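Local coordinates for gram-negative insecticidal protein (Chromobacterium piscinae, PDB 6FBM), which is an insecticidal toxin of the MACPF and beta-tripod families, which probably acts by forming pores in target membranes, at residues S227-N231 with S232-L236; I213-E216 with H217-M221; W456-G460 with T461-K465; E499-R502 with G503-C507. All blocks are in the same frame, centred on the assembly; numbering follows the deposited sequence.

Interaction 1. Residues S227-N231 with S232-L236; sequences SFRSN and STIRL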
# COMPACT_ATOMS: atom_id res chain seq x y z
N SER A 227 37.04 -5.42 -25.66
CA SER A 227 38.33 -5.95 -25.26
C SER A 227 38.54 -5.85 -23.74
O SER A 227 38.99 -6.80 -23.09
CB SER A 227 39.42 -5.19 -25.99
OG SER A 227 40.64 -5.89 -25.91
N PHE A 228 38.20 -4.69 -23.19
CA PHE A 228 38.25 -4.44 -21.74
C PHE A 228 37.39 -5.43 -20.97
O PHE A 228 37.85 -6.11 -20.05
CB PHE A 228 37.85 -2.98 -21.45
CG PHE A 228 37.61 -2.66 -20.01
CD1 PHE A 228 38.66 -2.41 -19.14
CD2 PHE A 228 36.31 -2.58 -19.51
CE1 PHE A 228 38.41 -2.10 -17.79
CE2 PHE A 228 36.06 -2.27 -18.19
CZ PHE A 228 37.11 -2.04 -17.33
N ARG A 229 36.14 -5.53 -21.38
CA ARG A 229 35.19 -6.38 -20.69
C ARG A 229 35.54 -7.87 -20.73
O ARG A 229 35.50 -8.53 -19.69
CB ARG A 229 33.78 -6.16 -21.25
CG ARG A 229 33.20 -4.80 -20.90
CD ARG A 229 31.76 -4.65 -21.34
NE ARG A 229 31.30 -3.28 -21.12
CZ ARG A 229 30.11 -2.81 -21.48
NH1 ARG A 229 29.22 -3.59 -22.08
NH2 ARG A 229 29.83 -1.52 -21.26
N SER A 230 35.87 -8.38 -21.90
CA SER A 230 36.16 -9.81 -22.04
C SER A 230 37.56 -10.22 -21.52
O SER A 230 37.79 -11.41 -21.27
CB SER A 230 35.89 -10.33 -23.47
OG SER A 230 36.51 -9.54 -24.42
N ASN A 231 38.46 -9.25 -21.32
CA ASN A 231 39.74 -9.51 -20.63
C ASN A 231 39.86 -8.88 -19.23
O ASN A 231 40.98 -8.71 -18.73
CB ASN A 231 40.91 -9.06 -21.50
CG ASN A 231 40.94 -9.77 -22.84
OD1 ASN A 231 40.85 -9.14 -23.90
ND2 ASN A 231 41.02 -11.09 -22.79
N SER A 232 38.73 -8.55 -18.60
CA SER A 232 38.72 -8.14 -17.18
C SER A 232 37.69 -8.89 -16.37
O SER A 232 36.66 -9.30 -16.88
CB SER A 232 38.46 -6.63 -17.02
OG SER A 232 39.31 -5.85 -17.84
N THR A 233 37.99 -9.05 -15.09
CA THR A 233 36.97 -9.35 -14.08
C THR A 233 36.39 -8.01 -13.58
O THR A 233 37.11 -7.15 -13.05
CB THR A 233 37.57 -10.14 -12.91
OG1 THR A 233 38.33 -11.25 -13.40
CG2 THR A 233 36.46 -10.64 -11.99
N ILE A 234 35.08 -7.86 -13.77
CA ILE A 234 34.37 -6.62 -13.55
C ILE A 234 33.28 -6.83 -12.50
O ILE A 234 32.51 -7.78 -12.57
CB ILE A 234 33.79 -6.08 -14.88
CG1 ILE A 234 34.95 -5.73 -15.82
CG2 ILE A 234 32.97 -4.80 -14.66
CD1 ILE A 234 34.52 -5.21 -17.18
N ARG A 235 33.23 -5.93 -11.52
CA ARG A 235 32.15 -5.89 -10.54
C ARG A 235 31.53 -4.50 -10.47
O ARG A 235 32.20 -3.49 -10.78
CB ARG A 235 32.67 -6.30 -9.17
CG ARG A 235 32.99 -7.78 -9.08
CD ARG A 235 33.75 -8.12 -7.83
NE ARG A 235 33.97 -9.56 -7.66
CZ ARG A 235 34.54 -10.12 -6.58
NH1 ARG A 235 34.99 -9.37 -5.58
NH2 ARG A 235 34.70 -11.44 -6.52
N LEU A 236 30.26 -4.48 -10.11
CA LEU A 236 29.53 -3.25 -9.85
C LEU A 236 28.96 -3.31 -8.42
O LEU A 236 28.15 -4.17 -8.13
CB LEU A 236 28.40 -3.09 -10.86
CG LEU A 236 27.66 -1.76 -10.81
CD1 LEU A 236 28.59 -0.59 -11.08
CD2 LEU A 236 26.56 -1.78 -11.85
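This is a helix-to-strand junction, where the end of helix 220-230 passes through Asn231 into strand 232-239 within the MACPF part of the chain, and Ser232, the first strand residue, reaches back to the last turn of the helix. Its hydroxyl OG donates to the backbone O of Phe228 at 2.7 Å, coming in at a C=O...OG angle of 140° and tilted 29° from the carbonyl plane. Ser232 OG stands beside its own backbone N (chi1 -50°), and from there it also lies over one face of the Phe228 ring. The backbone N of Ser232 adds a weak bond to Arg229 O at 3.4 Å. Asn231, the first residue to leave helical geometry, still gives its backbone N to Ser227 O at 3.1 Å.

The apolar half of the contact belongs to Ile234. Its side chain is extended, and the terminal CD1 slants against the Phe228 ring, 3.5 Å from CE2, while the same methyl lies 3.8 Å from CA of Arg229 and 4.0 Å from its CG. The one methyl thus touches both the ring and the root of the arginine, whose far end is bonded through NE to Ser205.

Phe228 is buried between Leu198, Thr201 and Ala202 of helix 198-209 and Tyr183 and Ala185 of strand 179-187. That strand pairs antiparallel with 232-239, and the hydroxyls of Ser187 and Ser232 are hydrogen-bonded, while Ile234 also touches Leu250 of helix 246-250.

Interaction 2. Residues I213-E216 with H217-M221; sequences IKIE and HGSEM
Met221 and Ile215 supply the apolar side of this contact at the start of helix 220-230. The methionine chain runs out extended and bends only at its last torsion (chi3 57°), which swings the methyl CE back across the isoleucine, 3.6 Å from CG1 and 3.9 Å from CG2. Ile213 meets the same methyl tip to tip, with its CD1 4.0 Å from Met221 CE. Met204 of helix 198-209 touches both Ile213 and Met221, and Ala208 touches Ile215, so the loop is packed against the preceding helix.

Hydrogen bonds gather on the backbone O of Glu216. Residues Glu216 to Ser219 form a type II beta turn, with Gly218 at positive phi, and Ser219 N closes it onto Glu216 O at 3.1 Å, from above the carbonyl plane. Ser219 OG takes the same oxygen at 2.7 Å, this time in the carbonyl plane, so two donors of one residue grip a single acceptor. Ser219 is also the N-cap of helix 220-230, its OG bonded to the backbone N of Glu222; the turn and the cap thus share one hydroxyl.

Charges lie on the exposed side. Lys214 NZ meets Glu216 OE2 at 2.7 Å in a salt bridge, approaching 46° out of the carboxylate plane. The other oxygen, OE1, accepts from a water that in turn takes the backbone N of His217 at 2.7 Å.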
# COMPACT_ATOMS: atom_id res chain seq x y z
N ILE A 213 26.75 7.35 -22.25
CA ILE A 213 27.05 7.36 -23.67
C ILE A 213 26.35 6.17 -24.32
O ILE A 213 26.04 5.19 -23.68
CB ILE A 213 28.56 7.37 -23.97
CG1 ILE A 213 29.24 6.07 -23.50
CG2 ILE A 213 29.22 8.57 -23.31
CD1 ILE A 213 30.72 6.05 -23.76
N LYS A 214 26.10 6.31 -25.62
CA LYS A 214 25.86 5.14 -26.47
C LYS A 214 27.08 4.99 -27.34
O LYS A 214 27.60 5.99 -27.83
CB LYS A 214 24.58 5.25 -27.32
CG LYS A 214 24.21 3.93 -28.03
CD LYS A 214 24.40 3.95 -29.56
CE LYS A 214 23.20 4.45 -30.33
NZ LYS A 214 23.42 4.41 -31.81
N ILE A 215 27.54 3.76 -27.48
CA ILE A 215 28.70 3.45 -28.30
C ILE A 215 28.14 2.91 -29.61
O ILE A 215 27.27 2.04 -29.59
CB ILE A 215 29.58 2.39 -27.65
CG1 ILE A 215 30.02 2.88 -26.28
CG2 ILE A 215 30.78 2.06 -28.53
CD1 ILE A 215 31.10 2.03 -25.61
N GLU A 216 28.65 3.44 -30.72
CA GLU A 216 28.19 3.05 -32.05
C GLU A 216 28.73 1.68 -32.38
O GLU A 216 29.92 1.43 -32.19
CB GLU A 216 28.64 4.04 -33.13
CG GLU A 216 27.84 5.35 -33.15
CD GLU A 216 26.40 5.18 -33.64
OE1 GLU A 216 26.22 4.49 -34.64
OE2 GLU A 216 25.46 5.72 -33.02
N HIS A 217 27.85 0.79 -32.84
CA HIS A 217 28.26 -0.56 -33.27
C HIS A 217 29.33 -0.41 -34.36
O HIS A 217 29.29 0.53 -35.18
CB HIS A 217 27.04 -1.33 -33.77
CG HIS A 217 27.26 -2.80 -33.84
ND1 HIS A 217 27.42 -3.58 -32.72
CD2 HIS A 217 27.39 -3.63 -34.90
CE1 HIS A 217 27.62 -4.84 -33.08
NE2 HIS A 217 27.61 -4.90 -34.40
N GLY A 218 30.31 -1.31 -34.35
CA GLY A 218 31.43 -1.22 -35.26
C GLY A 218 32.43 -0.09 -35.05
O GLY A 218 33.30 0.10 -35.86
N SER A 219 32.35 0.64 -33.94
CA SER A 219 33.30 1.73 -33.70
C SER A 219 34.61 1.23 -33.10
O SER A 219 34.72 0.09 -32.63
CB SER A 219 32.69 2.76 -32.75
OG SER A 219 32.42 2.18 -31.48
N GLU A 220 35.59 2.12 -33.10
CA GLU A 220 36.84 1.87 -32.41
C GLU A 220 36.57 1.76 -30.90
O GLU A 220 37.10 0.86 -30.25
CB GLU A 220 37.85 2.98 -32.72
CG GLU A 220 39.22 2.86 -32.06
CD GLU A 220 40.00 1.60 -32.41
OE1 GLU A 220 39.58 0.75 -33.25
OE2 GLU A 220 41.09 1.44 -31.83
N MET A 221 35.73 2.64 -30.37
CA MET A 221 35.41 2.60 -28.94
C MET A 221 34.75 1.28 -28.57
O MET A 221 35.06 0.74 -27.51
CB MET A 221 34.55 3.78 -28.53
CG MET A 221 34.49 4.02 -27.03
SD MET A 221 33.78 5.64 -26.61
CE MET A 221 32.19 5.51 -27.44
O HOH W 1 25.44 1.83 -33.64

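Interaction 3. Residues W456-G460 with T461-K465; sequences WWDKG and TGARK
Asp458 and Thr461 are the ends of a type II beta turn, closed by a bond from Thr461 N to Asp458 O of 2.9 Å. The bond is nearly straight, with 160° at the hydrogen, and the N-H arrives in the carbonyl plane. Gly460 holds the third position at positive phi (107°). Gly462 also has positive phi, and the chain bends away from the turn through Ala463 toward Lys465.

The two side chains at the turn ends cross at a slant. The Asp458 carboxylate lies near the Thr461 methyl, CG being 3.7 Å from Thr461 CG2. That methyl sits between the backbone N and carbonyl carbon of its own residue, while OG1 is turned anti to the N (chi1 -159°). The split sends the methyl back over Asp458 and the hydroxyl to the backbone O of Ser335. Ala463 CB flanks the carboxylate at 3.9 Å from Asp458 OD2. The acid's firmer partners lie outside: OD1 takes Tyr489 OH and the backbone N of Val467. OD2 receives a weak bond from Trp393 NE1, whose stronger bond is to Lys465 O. The two donors on OD1 would favour the charged form of this buried carboxylate.

The whole loop connects strand 450-457 to strand 468-473, neighbours in a three-stranded antiparallel sheet. Trp456 pairs through its backbone with Leu469, and Asp458 with Val467, while Ser338 and Ser335 from another loop hold Lys459 O and Thr461 OG1.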
# COMPACT_ATOMS: atom_id res chain seq x y z
N TRP A 456 78.70 -19.61 -33.69
CA TRP A 456 78.97 -19.76 -35.13
C TRP A 456 79.02 -18.39 -35.82
O TRP A 456 78.50 -17.41 -35.29
CB TRP A 456 77.88 -20.60 -35.75
CG TRP A 456 77.96 -20.90 -37.21
CD1 TRP A 456 78.59 -21.94 -37.78
CD2 TRP A 456 77.33 -20.18 -38.28
NE1 TRP A 456 78.41 -21.93 -39.14
CE2 TRP A 456 77.63 -20.86 -39.47
CE3 TRP A 456 76.53 -19.04 -38.34
CZ2 TRP A 456 77.18 -20.43 -40.72
CZ3 TRP A 456 76.06 -18.62 -39.60
CH2 TRP A 456 76.40 -19.32 -40.76
N TRP A 457 79.71 -18.33 -36.95
CA TRP A 457 79.65 -17.21 -37.90
C TRP A 457 79.78 -17.78 -39.30
O TRP A 457 80.16 -18.94 -39.48
CB TRP A 457 80.74 -16.13 -37.67
CG TRP A 457 82.12 -16.62 -37.32
CD1 TRP A 457 82.73 -17.79 -37.71
CD2 TRP A 457 83.09 -15.93 -36.51
NE1 TRP A 457 83.99 -17.88 -37.18
CE2 TRP A 457 84.25 -16.75 -36.44
CE3 TRP A 457 83.10 -14.69 -35.85
CZ2 TRP A 457 85.39 -16.38 -35.72
CZ3 TRP A 457 84.23 -14.33 -35.13
CH2 TRP A 457 85.36 -15.17 -35.07
N ASP A 458 79.46 -16.96 -40.30
CA ASP A 458 79.37 -17.44 -41.67
C ASP A 458 80.67 -17.37 -42.44
O ASP A 458 80.69 -17.71 -43.61
CB ASP A 458 78.27 -16.67 -42.42
CG ASP A 458 78.71 -15.28 -42.87
OD1 ASP A 458 79.16 -14.51 -42.01
OD2 ASP A 458 78.57 -14.96 -44.05
N LYS A 459 81.77 -16.91 -41.82
CA LYS A 459 82.98 -16.65 -42.60
C LYS A 459 83.50 -17.92 -43.29
O LYS A 459 83.48 -19.01 -42.71
CB LYS A 459 84.03 -15.89 -41.80
CG LYS A 459 84.73 -16.65 -40.71
CD LYS A 459 84.93 -15.77 -39.45
CE LYS A 459 85.72 -14.50 -39.62
NZ LYS A 459 86.34 -14.08 -38.30
N GLY A 460 83.88 -17.75 -44.55
CA GLY A 460 84.10 -18.84 -45.48
C GLY A 460 83.01 -18.98 -46.53
O GLY A 460 83.28 -19.44 -47.64
N THR A 461 81.78 -18.61 -46.17
CA THR A 461 80.63 -18.71 -47.10
C THR A 461 80.78 -17.79 -48.33
O THR A 461 80.38 -18.15 -49.44
CB THR A 461 79.29 -18.45 -46.34
OG1 THR A 461 78.18 -19.01 -47.06
CG2 THR A 461 79.06 -16.99 -46.12
N GLY A 462 81.39 -16.62 -48.11
CA GLY A 462 81.55 -15.60 -49.14
C GLY A 462 80.28 -14.85 -49.44
O GLY A 462 79.97 -14.59 -50.59
N ALA A 463 79.53 -14.48 -48.40
CA ALA A 463 78.29 -13.74 -48.55
C ALA A 463 78.62 -12.32 -48.25
O ALA A 463 79.45 -12.06 -47.37
CB ALA A 463 77.23 -14.25 -47.59
N ARG A 464 77.99 -11.39 -48.97
CA ARG A 464 78.24 -9.93 -48.81
C ARG A 464 78.06 -9.55 -47.36
O ARG A 464 78.95 -8.91 -46.76
CB ARG A 464 77.28 -9.08 -49.65
CG ARG A 464 77.21 -9.49 -51.11
CD ARG A 464 76.85 -8.38 -52.05
NE ARG A 464 77.01 -8.90 -53.42
CZ ARG A 464 76.12 -9.66 -54.06
NH1 ARG A 464 74.96 -10.02 -53.49
NH2 ARG A 464 76.39 -10.07 -55.30
N LYS A 465 76.91 -9.97 -46.82
CA LYS A 465 76.55 -9.70 -45.44
C LYS A 465 77.21 -10.74 -44.56
O LYS A 465 77.52 -11.85 -45.00
CB LYS A 465 75.04 -9.72 -45.23
CG LYS A 465 74.25 -8.85 -46.21
CD LYS A 465 72.79 -8.86 -45.89
CE LYS A 465 71.90 -8.91 -47.15
NZ LYS A 465 70.61 -8.23 -46.79

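Interaction 4. Residues E499-R502 with G503-C507; sequences ERLR and GSIAC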
# COMPACT_ATOMS: atom_id res chain seq x y z
N GLU A 499 73.60 -2.51 -28.20
CA GLU A 499 72.57 -1.48 -28.35
C GLU A 499 71.56 -1.80 -29.44
O GLU A 499 70.36 -1.54 -29.27
CB GLU A 499 73.18 -0.10 -28.66
CG GLU A 499 73.16 0.86 -27.48
CD GLU A 499 71.74 1.19 -27.06
OE1 GLU A 499 70.94 1.67 -27.89
OE2 GLU A 499 71.45 0.96 -25.87
N ARG A 500 72.04 -2.35 -30.55
CA ARG A 500 71.19 -2.73 -31.67
C ARG A 500 70.08 -3.69 -31.24
O ARG A 500 68.97 -3.63 -31.77
CB ARG A 500 72.05 -3.32 -32.80
CG ARG A 500 71.29 -3.94 -33.98
CD ARG A 500 70.36 -2.95 -34.69
NE ARG A 500 71.08 -2.16 -35.69
CZ ARG A 500 71.50 -2.63 -36.88
NH1 ARG A 500 71.29 -3.89 -37.24
NH2 ARG A 500 72.15 -1.83 -37.71
N LEU A 501 70.37 -4.55 -30.26
CA LEU A 501 69.41 -5.53 -29.74
C LEU A 501 68.33 -4.93 -28.83
O LEU A 501 67.34 -5.58 -28.57
CB LEU A 501 70.16 -6.63 -28.95
CG LEU A 501 71.21 -7.47 -29.66
CD1 LEU A 501 71.72 -8.58 -28.76
CD2 LEU A 501 70.68 -8.03 -30.98
N ARG A 502 68.55 -3.73 -28.32
CA ARG A 502 67.65 -3.11 -27.32
C ARG A 502 66.31 -2.76 -27.95
O ARG A 502 66.26 -2.16 -29.00
CB ARG A 502 68.30 -1.91 -26.66
CG ARG A 502 67.75 -1.61 -25.26
CD ARG A 502 68.43 -0.38 -24.59
NE ARG A 502 68.58 0.79 -25.49
CZ ARG A 502 67.82 1.89 -25.52
NH1 ARG A 502 66.84 2.09 -24.65
NH2 ARG A 502 68.10 2.82 -26.42
N GLY A 503 65.22 -3.17 -27.30
CA GLY A 503 63.87 -3.00 -27.84
C GLY A 503 63.37 -4.14 -28.69
O GLY A 503 62.19 -4.20 -28.99
N SER A 504 64.24 -5.06 -29.08
CA SER A 504 63.90 -6.17 -29.98
C SER A 504 64.21 -7.53 -29.34
O SER A 504 63.35 -8.39 -29.28
CB SER A 504 64.70 -6.03 -31.27
OG SER A 504 64.18 -4.99 -32.05
N ILE A 505 65.44 -7.71 -28.91
CA ILE A 505 65.88 -8.94 -28.28
C ILE A 505 66.12 -8.66 -26.83
O ILE A 505 66.58 -7.58 -26.47
CB ILE A 505 67.19 -9.48 -28.92
CG1 ILE A 505 66.95 -9.89 -30.38
CG2 ILE A 505 67.79 -10.63 -28.11
CD1 ILE A 505 66.16 -11.18 -30.50
N ALA A 506 65.82 -9.64 -25.99
CA ALA A 506 66.06 -9.54 -24.56
C ALA A 506 66.34 -10.90 -23.95
O ALA A 506 66.33 -11.93 -24.66
CB ALA A 506 64.88 -8.88 -23.89
N CYS A 507 66.63 -10.90 -22.66
CA CYS A 507 66.74 -12.12 -21.86
C CYS A 507 65.65 -12.13 -20.80
O CYS A 507 65.26 -11.08 -20.30
CB CYS A 507 68.10 -12.20 -21.18
SG CYS A 507 69.47 -12.09 -22.31
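Leu501 lays its CB against the CB of Ile505, 4.1 Å apart, where the chain comes off helix 495-500 and heads into strand 506-508. The link between them is a type II beta turn from Leu501 to Ser504, within the Vps62-like part of the protein, and the side chains of Leu501 and Ile505 are buried, each also touching Arg408 of strand 403-410. Ile505 packs further on Ala417 and Val448.

The backbone O of Leu501 ties the turn together by accepting two N-H groups. Ile505 N comes at 2.9 Å, in the carbonyl plane and at a C=O...N angle of 156°, whereas Ser504 N comes at 3.2 Å from above that plane, 40° out of it. Arg502 and Gly503 are the two middle residues of the turn, Gly503 at positive phi. Ser504 and Ala506 both pair through their backbones with Ala417, and Cys507 with Ala446 of strand 445-447.

Arg502 follows the exposed outside. Bent at chi3 (46°), its chain folds the guanidinium back to Glu499, a residue whose backbone O also takes Arg502 N. Glu499 OE1 lies in plane at the guanidinium edge, with only weak bonds from NE and NH2. The stronger bond of the salt bridge runs from Arg502 NE to Glu499 OE2, at 2.9 Å and on the syn side of the carboxylate.

Overall arrangement
Interactions 1 and 2 bracket one helix, 220-230: residues 213-221 lead into its start, with Ser219 as N-cap, and 227-236 lead from its end into a strand, their centres about 17 Å apart, both in the MACPF range. Interactions 3 and 4 belong to the Vps62-like range, with centres about 23 Å apart, and their centres are 33 to 55 Å from those of the first pair. Interaction 2 lies at the surface, none of its touching residues buried, and relies on a water and a salt bridge besides its methionine contact. Interaction 1 is also near the surface but sinks one aromatic ring. Interactions 3 and 4 are partly buried: a carboxylate with outside donors in one, aliphatic contact plus an exposed salt bridge in the other.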